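PDB 2R7H: putative D-alanine N-acetyltransferase of GNAT family from Desulfovibrio desulfuricans subsp. desulfuricans, which probably transfers an acyl group, most likely acetyl from acetyl-CoA, to an acceptor as a member of the GNAT acetyltransferase family. Local coordinates for residues Cys66-Val71 with Asp96-Ala101; Ala157-Phe162 with Asp167-Tyr172. All coordinates share one frame; numbering follows the deposited sequence.

Interaction 1. Residues Cys66-Val71 with Asp96-Ala101; sequences CGYHFV and DLYWIA
Tyr68 and Tyr98 meet across two segments whose backbones never pair: the nearest CA atoms, Tyr68 CA and Tyr98 CA, are 9.1 Å apart, and strand 78-87 runs between strands 69-75 and 94-102, bonded to both. Tyr98 and Trp99 both face Cys84 of that middle strand, a classic beta bulge. A beta bulge in this strand is a well-known feature of the GNAT fold, where the strand usually splays from its parallel neighbour to receive acetyl-CoA. With CG anti to its carbonyl carbon (chi1 -56°), Tyr98 leaves its strand toward residues 66-71, and its ring CE2 comes to 3.5 Å from Tyr68 CD1. This approach is at the edge of the Tyr68 ring and near its plane. The two side chains cross at about a right angle, but the rings are set obliquely, planes at 67° and centroids 5.5 Å apart. A water links the segments, accepting from Tyr98 OH at 2.5 Å and donating to Gly67 O at 2.8 Å; it lies in the plane of the Tyr98 ring. Over one face of that ring, Asp96 O sits 3.9 Å from its plane, above the centre. Tyr68, Tyr98 and Trp99 line the pocket that holds 2-ethoxyethanol, probably from the crystallisation liquor, though such molecules often mark pockets. Beside it, ring contact and one bridging water, with no direct hydrogen bond, join the segments.

Interaction 2. Residues Ala157-Phe162 with Asp167-Tyr172; sequences AVLKAF and DDKIIY
Asp168 grips the turn that leaves strand 154-159 through both oxygens of its carboxylate, at the loop end of an antiparallel beta hairpin. Lys160 NZ forms a salt bridge with Asp168 OD2 at 2.7 Å, meeting its syn side, while Ala161 N donates an almost straight bond to Asp168 OD1, also 2.7 Å, from the anti side and 32° out of the carboxylate plane. The Lys160 chain bends at chi2 and chi3, which curls its ammonium back to this acid. Together the two bonds hold the carboxylate against the type II turn of residues 159-162. Farther along the hairpin, Leu159 and Lys169 form a hydrogen-bonded pair, Val158 and Ile170 a non-hydrogen-bonded one, and Ala157 and Ile171 a second hydrogen-bonded pair. In the Ala157-Ile171 pair, Ile171 N donates to Ala157 O at 2.8 Å, and Ala157 N returns a weak bond to Ile171 O. On the face of Leu159 and Lys169, the lysine chain runs alongside Phe162 and bends at chi3 (71°), carrying CE over the ring. Its ammonium makes an off-centre cation-pi contact and a salt bridge to Glu134. Ala157 CB packs on Ile171 CD1 on the same face. The second subunit packs here too: its Ala157 meets Ala157, and its Phe132 meets the Phe162 ring. Lys169 CE rests 3.6 Å above the plane of that ring, over its centre.

In the fold
Both contacts belong to one mixed sheet, at separate places: their centres lie 20 Å apart and their nearest atoms about 7 Å, without touching. Interaction 1 is a small surface contact close to the centre of the chain, joining the loop just before strand 69-75 to strand 94-102, past the intervening strand 78-87. Interaction 2 is mostly buried and lies at the sheet's last two strands, where the second subunit closes over it. Chemistry follows place: aromatic side chains and a water beside a ligand pocket in the first, and paired backbones, salt bridges and a lysine over a phenyl ring at the dimer contact in the second. Strand 130-136 lies between them, bonding to Leu97 on one side and Ile170 on the other.

Interaction 1. Residues Cys66-Val71 with Asp96-Ala101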
ATOM      1  N   CYS B  66      -5.186  13.054   6.744  1.00 56.47           N
ATOM      2  CA  CYS B  66      -5.468  11.668   6.352  1.00 55.77           C
ATOM      3  C   CYS B  66      -4.632  11.202   5.109  1.00 54.37           C
ATOM      4  O   CYS B  66      -4.520  10.002   4.846  1.00 54.63           O
ATOM      5  CB  CYS B  66      -6.957  11.499   6.062  1.00 56.39           C
ATOM      6  SG  CYS B  66      -7.484  12.422   4.555  1.00 57.94           S
ATOM      7  N   GLY B  67      -4.064  12.133   4.348  1.00 53.24           N
ATOM      8  CA  GLY B  67      -3.267  11.790   3.169  1.00 53.07           C
ATOM      9  C   GLY B  67      -4.054  11.427   1.913  1.00 51.86           C
ATOM     10  O   GLY B  67      -3.498  10.806   1.003  1.00 53.25           O
ATOM     11  N   TYR B  68      -5.330  11.804   1.877  1.00 48.61           N
ATOM     12  CA  TYR B  68      -6.210  11.546   0.747  1.00 46.91           C
ATOM     13  C   TYR B  68      -6.657  12.913   0.225  1.00 44.30           C
ATOM     14  O   TYR B  68      -7.248  13.697   0.951  1.00 45.96           O
ATOM     15  CB  TYR B  68      -7.416  10.677   1.128  1.00 48.31           C
ATOM     16  CG  TYR B  68      -6.995   9.338   1.653  1.00 47.68           C
ATOM     17  CD1 TYR B  68      -6.325   8.464   0.817  1.00 58.17           C
ATOM     18  CD2 TYR B  68      -7.288   8.927   2.948  1.00 51.89           C
ATOM     19  CE1 TYR B  68      -5.891   7.233   1.242  1.00 54.77           C
ATOM     20  CE2 TYR B  68      -6.851   7.673   3.407  1.00 53.42           C
ATOM     21  CZ  TYR B  68      -6.142   6.836   2.529  1.00 56.71           C
ATOM     22  OH  TYR B  68      -5.687   5.587   2.891  1.00 60.82           O
ATOM     23  N   HIS B  69      -6.356  13.160  -1.043  1.00 40.89           N
ATOM     24  CA  HIS B  69      -6.680  14.376  -1.751  1.00 39.18           C
ATOM     25  C   HIS B  69      -7.678  14.035  -2.834  1.00 35.42           C
ATOM     26  O   HIS B  69      -7.718  12.900  -3.324  1.00 35.93           O
ATOM     27  CB  HIS B  69      -5.407  14.950  -2.342  1.00 35.05           C
ATOM     28  CG  HIS B  69      -4.400  15.308  -1.308  1.00 42.15           C
ATOM     29  ND1 HIS B  69      -4.219  16.601  -0.876  1.00 45.83           N
ATOM     30  CD2 HIS B  69      -3.584  14.537  -0.552  1.00 40.95           C
ATOM     31  CE1 HIS B  69      -3.278  16.619   0.055  1.00 49.74           C
ATOM     32  NE2 HIS B  69      -2.880  15.380   0.274  1.00 39.92           N
ATOM     33  N   PHE B  70      -8.439  15.050  -3.226  1.00 35.70           N
ATOM     34  CA  PHE B  70      -9.519  14.929  -4.192  1.00 36.93           C
ATOM     35  C   PHE B  70      -9.600  16.073  -5.185  1.00 37.62           C
ATOM     36  O   PHE B  70      -9.246  17.197  -4.844  1.00 37.57           O
ATOM     37  CB  PHE B  70     -10.859  14.975  -3.416  1.00 37.21           C
ATOM     38  CG  PHE B  70     -11.037  13.858  -2.441  1.00 35.80           C
ATOM     39  CD1 PHE B  70     -10.600  13.976  -1.135  1.00 41.74           C
ATOM     40  CD2 PHE B  70     -11.587  12.670  -2.848  1.00 37.36           C
ATOM     41  CE1 PHE B  70     -10.723  12.922  -0.234  1.00 38.75           C
ATOM     42  CE2 PHE B  70     -11.703  11.621  -1.959  1.00 42.37           C
ATOM     43  CZ  PHE B  70     -11.266  11.753  -0.650  1.00 39.61           C
ATOM     44  N   VAL B  71     -10.046  15.758  -6.410  1.00 36.04           N
ATOM     45  CA  VAL B  71     -10.355  16.786  -7.453  1.00 34.06           C
ATOM     46  C   VAL B  71     -11.758  16.359  -7.907  1.00 33.21           C
ATOM     47  O   VAL B  71     -11.922  15.257  -8.433  1.00 31.58           O
ATOM     48  CB  VAL B  71      -9.426  16.818  -8.698  1.00 32.59           C
ATOM     49  CG1 VAL B  71      -9.938  17.906  -9.666  1.00 30.12           C
ATOM     50  CG2 VAL B  71      -7.944  17.045  -8.328  1.00 28.52           C
ATOM     51  N   ASP B  96       0.214   8.158  -5.261  1.00 29.71           N
ATOM     52  CA  ASP B  96      -0.653   7.147  -5.811  1.00 28.77           C
ATOM     53  C   ASP B  96      -1.981   7.737  -6.262  1.00 30.41           C
ATOM     54  O   ASP B  96      -2.583   8.500  -5.529  1.00 25.59           O
ATOM     55  CB  ASP B  96      -0.968   6.078  -4.802  1.00 28.53           C
ATOM     56  CG  ASP B  96       0.201   5.141  -4.580  1.00 30.14           C
ATOM     57  OD1 ASP B  96       0.592   4.412  -5.509  1.00 52.36           O
ATOM     58  OD2 ASP B  96       0.635   5.089  -3.444  1.00 39.87           O
ATOM     59  N   LEU B  97      -2.382   7.418  -7.492  1.00 25.95           N
ATOM     60  CA  LEU B  97      -3.711   7.782  -7.991  1.00 27.74           C
ATOM     61  C   LEU B  97      -4.564   6.577  -7.581  1.00 29.65           C
ATOM     62  O   LEU B  97      -4.338   5.496  -8.083  1.00 29.18           O
ATOM     63  CB  LEU B  97      -3.737   7.901  -9.538  1.00 27.21           C
ATOM     64  CG  LEU B  97      -5.124   8.229 -10.166  1.00 24.72           C
ATOM     65  CD1 LEU B  97      -5.721   9.610  -9.690  1.00 25.30           C
ATOM     66  CD2 LEU B  97      -4.966   8.192 -11.700  1.00 31.99           C
ATOM     67  N   TYR B  98      -5.505   6.752  -6.660  1.00 27.02           N
ATOM     68  CA  TYR B  98      -6.374   5.662  -6.166  1.00 31.50           C
ATOM     69  C   TYR B  98      -7.397   5.313  -7.259  1.00 36.70           C
ATOM     70  O   TYR B  98      -7.467   4.150  -7.667  1.00 34.70           O
ATOM     71  CB  TYR B  98      -6.892   5.993  -4.735  1.00 33.73           C
ATOM     72  CG  TYR B  98      -5.707   6.270  -3.751  1.00 34.11           C
ATOM     73  CD1 TYR B  98      -4.720   5.311  -3.561  1.00 41.04           C
ATOM     74  CD2 TYR B  98      -5.617   7.433  -2.964  1.00 37.96           C
ATOM     75  CE1 TYR B  98      -3.613   5.522  -2.703  1.00 39.49           C
ATOM     76  CE2 TYR B  98      -4.496   7.659  -2.071  1.00 36.30           C
ATOM     77  CZ  TYR B  98      -3.489   6.688  -1.948  1.00 45.94           C
ATOM     78  OH  TYR B  98      -2.345   6.802  -1.088  1.00 36.87           O
ATOM     79  N   TRP B  99      -8.135   6.297  -7.788  1.00 34.98           N
ATOM     80  CA  TRP B  99      -9.019   6.068  -8.960  1.00 36.70           C
ATOM     81  C   TRP B  99      -9.589   7.362  -9.487  1.00 30.45           C
ATOM     82  O   TRP B  99      -9.482   8.403  -8.831  1.00 27.19           O
ATOM     83  CB  TRP B  99     -10.184   5.052  -8.719  1.00 39.02           C
ATOM     84  CG  TRP B  99     -10.902   5.413  -7.530  1.00 44.81           C
ATOM     85  CD1 TRP B  99     -11.799   6.416  -7.405  1.00 44.43           C
ATOM     86  CD2 TRP B  99     -10.768   4.815  -6.234  1.00 48.49           C
ATOM     87  NE1 TRP B  99     -12.216   6.489  -6.122  1.00 49.99           N
ATOM     88  CE2 TRP B  99     -11.605   5.520  -5.376  1.00 39.98           C
ATOM     89  CE3 TRP B  99      -9.998   3.770  -5.717  1.00 46.07           C
ATOM     90  CZ2 TRP B  99     -11.736   5.212  -4.037  1.00 41.78           C
ATOM     91  CZ3 TRP B  99     -10.119   3.470  -4.388  1.00 42.29           C
ATOM     92  CH2 TRP B  99     -10.998   4.179  -3.562  1.00 43.05           C
ATOM     93  N   ILE B 100     -10.038   7.296 -10.734  1.00 31.92           N
ATOM     94  CA  ILE B 100     -10.742   8.364 -11.373  1.00 30.67           C
ATOM     95  C   ILE B 100     -12.121   7.732 -11.689  1.00 32.63           C
ATOM     96  O   ILE B 100     -12.162   6.719 -12.359  1.00 35.45           O
ATOM     97  CB  ILE B 100     -10.095   8.882 -12.652  1.00 33.26           C
ATOM     98  CG1 ILE B 100      -8.726   9.468 -12.347  1.00 35.18           C
ATOM     99  CG2 ILE B 100     -10.998  10.015 -13.269  1.00 29.64           C
ATOM    100  CD1 ILE B 100      -7.998   9.971 -13.545  1.00 32.67           C
ATOM    101  N   ALA B 101     -13.216   8.286 -11.168  1.00 32.76           N
ATOM    102  CA  ALA B 101     -14.584   7.780 -11.445  1.00 30.38           C
ATOM    103  C   ALA B 101     -15.414   8.892 -12.102  1.00 30.28           C
ATOM    104  O   ALA B 101     -15.507   9.995 -11.582  1.00 27.52           O
ATOM    105  CB  ALA B 101     -15.273   7.280 -10.132  1.00 30.98           C
TER
HETATM  106  O   HOH W   1      -1.798   8.631   0.451  1.00 50.15           O

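Interaction 2. Residues Ala157-Phe162 with Asp167-Tyr172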
ATOM      1  N   ALA B 157       5.332  -2.750 -13.759  1.00 32.63           N
ATOM      2  CA  ALA B 157       5.378  -4.016 -13.026  1.00 32.20           C
ATOM      3  C   ALA B 157       4.065  -4.765 -13.183  1.00 34.00           C
ATOM      4  O   ALA B 157       2.998  -4.154 -13.326  1.00 30.31           O
ATOM      5  CB  ALA B 157       5.626  -3.740 -11.543  1.00 28.83           C
ATOM      6  N   VAL B 158       4.177  -6.090 -13.113  1.00 33.33           N
ATOM      7  CA  VAL B 158       3.084  -7.035 -13.198  1.00 32.87           C
ATOM      8  C   VAL B 158       3.319  -8.017 -12.040  1.00 32.49           C
ATOM      9  O   VAL B 158       4.412  -8.542 -11.900  1.00 31.93           O
ATOM     10  CB  VAL B 158       3.086  -7.764 -14.570  1.00 33.15           C
ATOM     11  CG1 VAL B 158       1.925  -8.775 -14.663  1.00 29.39           C
ATOM     12  CG2 VAL B 158       2.992  -6.767 -15.709  1.00 33.45           C
ATOM     13  N   LEU B 159       2.349  -8.122 -11.127  1.00 29.78           N
ATOM     14  CA  LEU B 159       2.392  -9.047 -10.011  1.00 29.88           C
ATOM     15  C   LEU B 159       1.340 -10.099 -10.392  1.00 32.20           C
ATOM     16  O   LEU B 159       0.142  -9.812 -10.351  1.00 30.86           O
ATOM     17  CB  LEU B 159       2.134  -8.347  -8.654  1.00 32.38           C
ATOM     18  CG  LEU B 159       3.075  -7.144  -8.309  1.00 30.34           C
ATOM     19  CD1 LEU B 159       2.751  -6.676  -6.881  1.00 26.06           C
ATOM     20  CD2 LEU B 159       4.575  -7.471  -8.441  1.00 29.29           C
ATOM     21  N   LYS B 160       1.801 -11.299 -10.788  1.00 33.35           N
ATOM     22  CA  LYS B 160       0.913 -12.375 -11.254  1.00 32.75           C
ATOM     23  C   LYS B 160      -0.041 -12.867 -10.195  1.00 31.95           C
ATOM     24  O   LYS B 160       0.351 -13.096  -9.058  1.00 34.22           O
ATOM     25  CB  LYS B 160       1.694 -13.556 -11.848  1.00 34.09           C
ATOM     26  CG  LYS B 160       2.544 -13.254 -13.107  1.00 39.06           C
ATOM     27  CD  LYS B 160       1.751 -12.828 -14.370  1.00 37.05           C
ATOM     28  CE  LYS B 160       0.851 -13.921 -14.949  1.00 36.52           C
ATOM     29  NZ  LYS B 160       0.010 -13.389 -16.101  1.00 29.89           N
ATOM     30  N   ALA B 161      -1.313 -12.977 -10.561  1.00 31.34           N
ATOM     31  CA  ALA B 161      -2.375 -13.452  -9.673  1.00 31.89           C
ATOM     32  C   ALA B 161      -2.431 -12.722  -8.351  1.00 31.28           C
ATOM     33  O   ALA B 161      -2.786 -13.300  -7.365  1.00 33.98           O
ATOM     34  CB  ALA B 161      -2.241 -14.982  -9.438  1.00 32.01           C
ATOM     35  N   PHE B 162      -2.134 -11.424  -8.344  1.00 30.95           N
ATOM     36  CA  PHE B 162      -2.127 -10.635  -7.139  1.00 28.30           C
ATOM     37  C   PHE B 162      -3.481 -10.566  -6.454  1.00 27.34           C
ATOM     38  O   PHE B 162      -3.577 -10.828  -5.233  1.00 28.37           O
ATOM     39  CB  PHE B 162      -1.620  -9.224  -7.484  1.00 29.47           C
ATOM     40  CG  PHE B 162      -1.485  -8.323  -6.306  1.00 27.73           C
ATOM     41  CD1 PHE B 162      -0.295  -8.275  -5.623  1.00 29.06           C
ATOM     42  CD2 PHE B 162      -2.518  -7.491  -5.916  1.00 30.14           C
ATOM     43  CE1 PHE B 162      -0.147  -7.464  -4.528  1.00 28.58           C
ATOM     44  CE2 PHE B 162      -2.365  -6.654  -4.828  1.00 32.98           C
ATOM     45  CZ  PHE B 162      -1.171  -6.647  -4.134  1.00 29.53           C
ATOM     46  N   ASP B 167      -5.967 -13.046 -11.958  1.00 38.87           N
ATOM     47  CA  ASP B 167      -6.202 -11.603 -11.851  1.00 35.61           C
ATOM     48  C   ASP B 167      -4.902 -10.901 -11.362  1.00 33.40           C
ATOM     49  O   ASP B 167      -4.636 -10.786 -10.188  1.00 33.84           O
ATOM     50  CB  ASP B 167      -7.382 -11.348 -10.925  1.00 34.92           C
ATOM     51  CG  ASP B 167      -7.881  -9.929 -10.992  1.00 33.52           C
ATOM     52  OD1 ASP B 167      -7.162  -9.042 -11.474  1.00 32.29           O
ATOM     53  OD2 ASP B 167      -9.026  -9.687 -10.574  1.00 39.32           O
ATOM     54  N   ASP B 168      -4.122 -10.431 -12.326  1.00 33.64           N
ATOM     55  CA  ASP B 168      -2.842  -9.777 -12.088  1.00 33.78           C
ATOM     56  C   ASP B 168      -2.986  -8.313 -11.760  1.00 33.39           C
ATOM     57  O   ASP B 168      -3.953  -7.696 -12.195  1.00 32.50           O
ATOM     58  CB  ASP B 168      -2.000  -9.835 -13.356  1.00 32.63           C
ATOM     59  CG  ASP B 168      -1.744 -11.250 -13.842  1.00 35.79           C
ATOM     60  OD1 ASP B 168      -1.968 -12.221 -13.084  1.00 31.66           O
ATOM     61  OD2 ASP B 168      -1.311 -11.364 -15.000  1.00 36.18           O
ATOM     62  N   LYS B 169      -2.030  -7.768 -10.991  1.00 31.69           N
ATOM     63  CA  LYS B 169      -2.023  -6.344 -10.686  1.00 30.48           C
ATOM     64  C   LYS B 169      -1.002  -5.780 -11.619  1.00 30.84           C
ATOM     65  O   LYS B 169       0.103  -6.324 -11.666  1.00 29.45           O
ATOM     66  CB  LYS B 169      -1.592  -6.024  -9.243  1.00 31.97           C
ATOM     67  CG  LYS B 169      -1.664  -4.477  -8.953  1.00 33.81           C
ATOM     68  CD  LYS B 169      -1.606  -4.133  -7.502  1.00 32.00           C
ATOM     69  CE  LYS B 169      -0.312  -4.334  -6.884  1.00 30.43           C
ATOM     70  NZ  LYS B 169      -0.315  -3.712  -5.502  1.00 32.21           N
ATOM     71  N   ILE B 170      -1.358  -4.717 -12.355  1.00 28.30           N
ATOM     72  CA  ILE B 170      -0.431  -4.036 -13.268  1.00 31.85           C
ATOM     73  C   ILE B 170      -0.185  -2.670 -12.621  1.00 29.85           C
ATOM     74  O   ILE B 170      -1.148  -1.992 -12.233  1.00 31.33           O
ATOM     75  CB  ILE B 170      -0.938  -3.831 -14.718  1.00 33.28           C
ATOM     76  CG1 ILE B 170      -1.213  -5.158 -15.442  1.00 38.56           C
ATOM     77  CG2 ILE B 170       0.158  -3.081 -15.556  1.00 26.60           C
ATOM     78  CD1 ILE B 170      -2.270  -5.966 -14.884  1.00 49.60           C
ATOM     79  N   ILE B 171       1.086  -2.289 -12.491  1.00 29.93           N
ATOM     80  CA  ILE B 171       1.466  -1.006 -11.873  1.00 30.75           C
ATOM     81  C   ILE B 171       1.968  -0.112 -12.990  1.00 30.40           C
ATOM     82  O   ILE B 171       2.919  -0.466 -13.721  1.00 32.91           O
ATOM     83  CB  ILE B 171       2.525  -1.138 -10.755  1.00 31.81           C
ATOM     84  CG1 ILE B 171       2.065  -2.131  -9.664  1.00 30.22           C
ATOM     85  CG2 ILE B 171       2.766   0.241 -10.117  1.00 26.54           C
ATOM     86  CD1 ILE B 171       3.110  -2.443  -8.564  1.00 31.72           C
ATOM     87  N   TYR B 172       1.269   1.018 -13.149  1.00 26.61           N
ATOM     88  CA  TYR B 172       1.524   2.018 -14.149  1.00 28.92           C
ATOM     89  C   TYR B 172       2.250   3.177 -13.526  1.00 29.80           C
ATOM     90  O   TYR B 172       1.913   3.645 -12.456  1.00 30.12           O
ATOM     91  CB  TYR B 172       0.191   2.476 -14.800  1.00 31.68           C
ATOM     92  CG  TYR B 172      -0.335   1.499 -15.812  1.00 30.75           C
ATOM     93  CD1 TYR B 172       0.169   1.489 -17.119  1.00 34.76           C
ATOM     94  CD2 TYR B 172      -1.338   0.612 -15.495  1.00 35.97           C
ATOM     95  CE1 TYR B 172      -0.294   0.592 -18.056  1.00 34.49           C
ATOM     96  CE2 TYR B 172      -1.805  -0.280 -16.442  1.00 37.21           C
ATOM     97  CZ  TYR B 172      -1.282  -0.289 -17.696  1.00 32.12           C
ATOM     98  OH  TYR B 172      -1.757  -1.196 -18.593  1.00 35.08           O
TER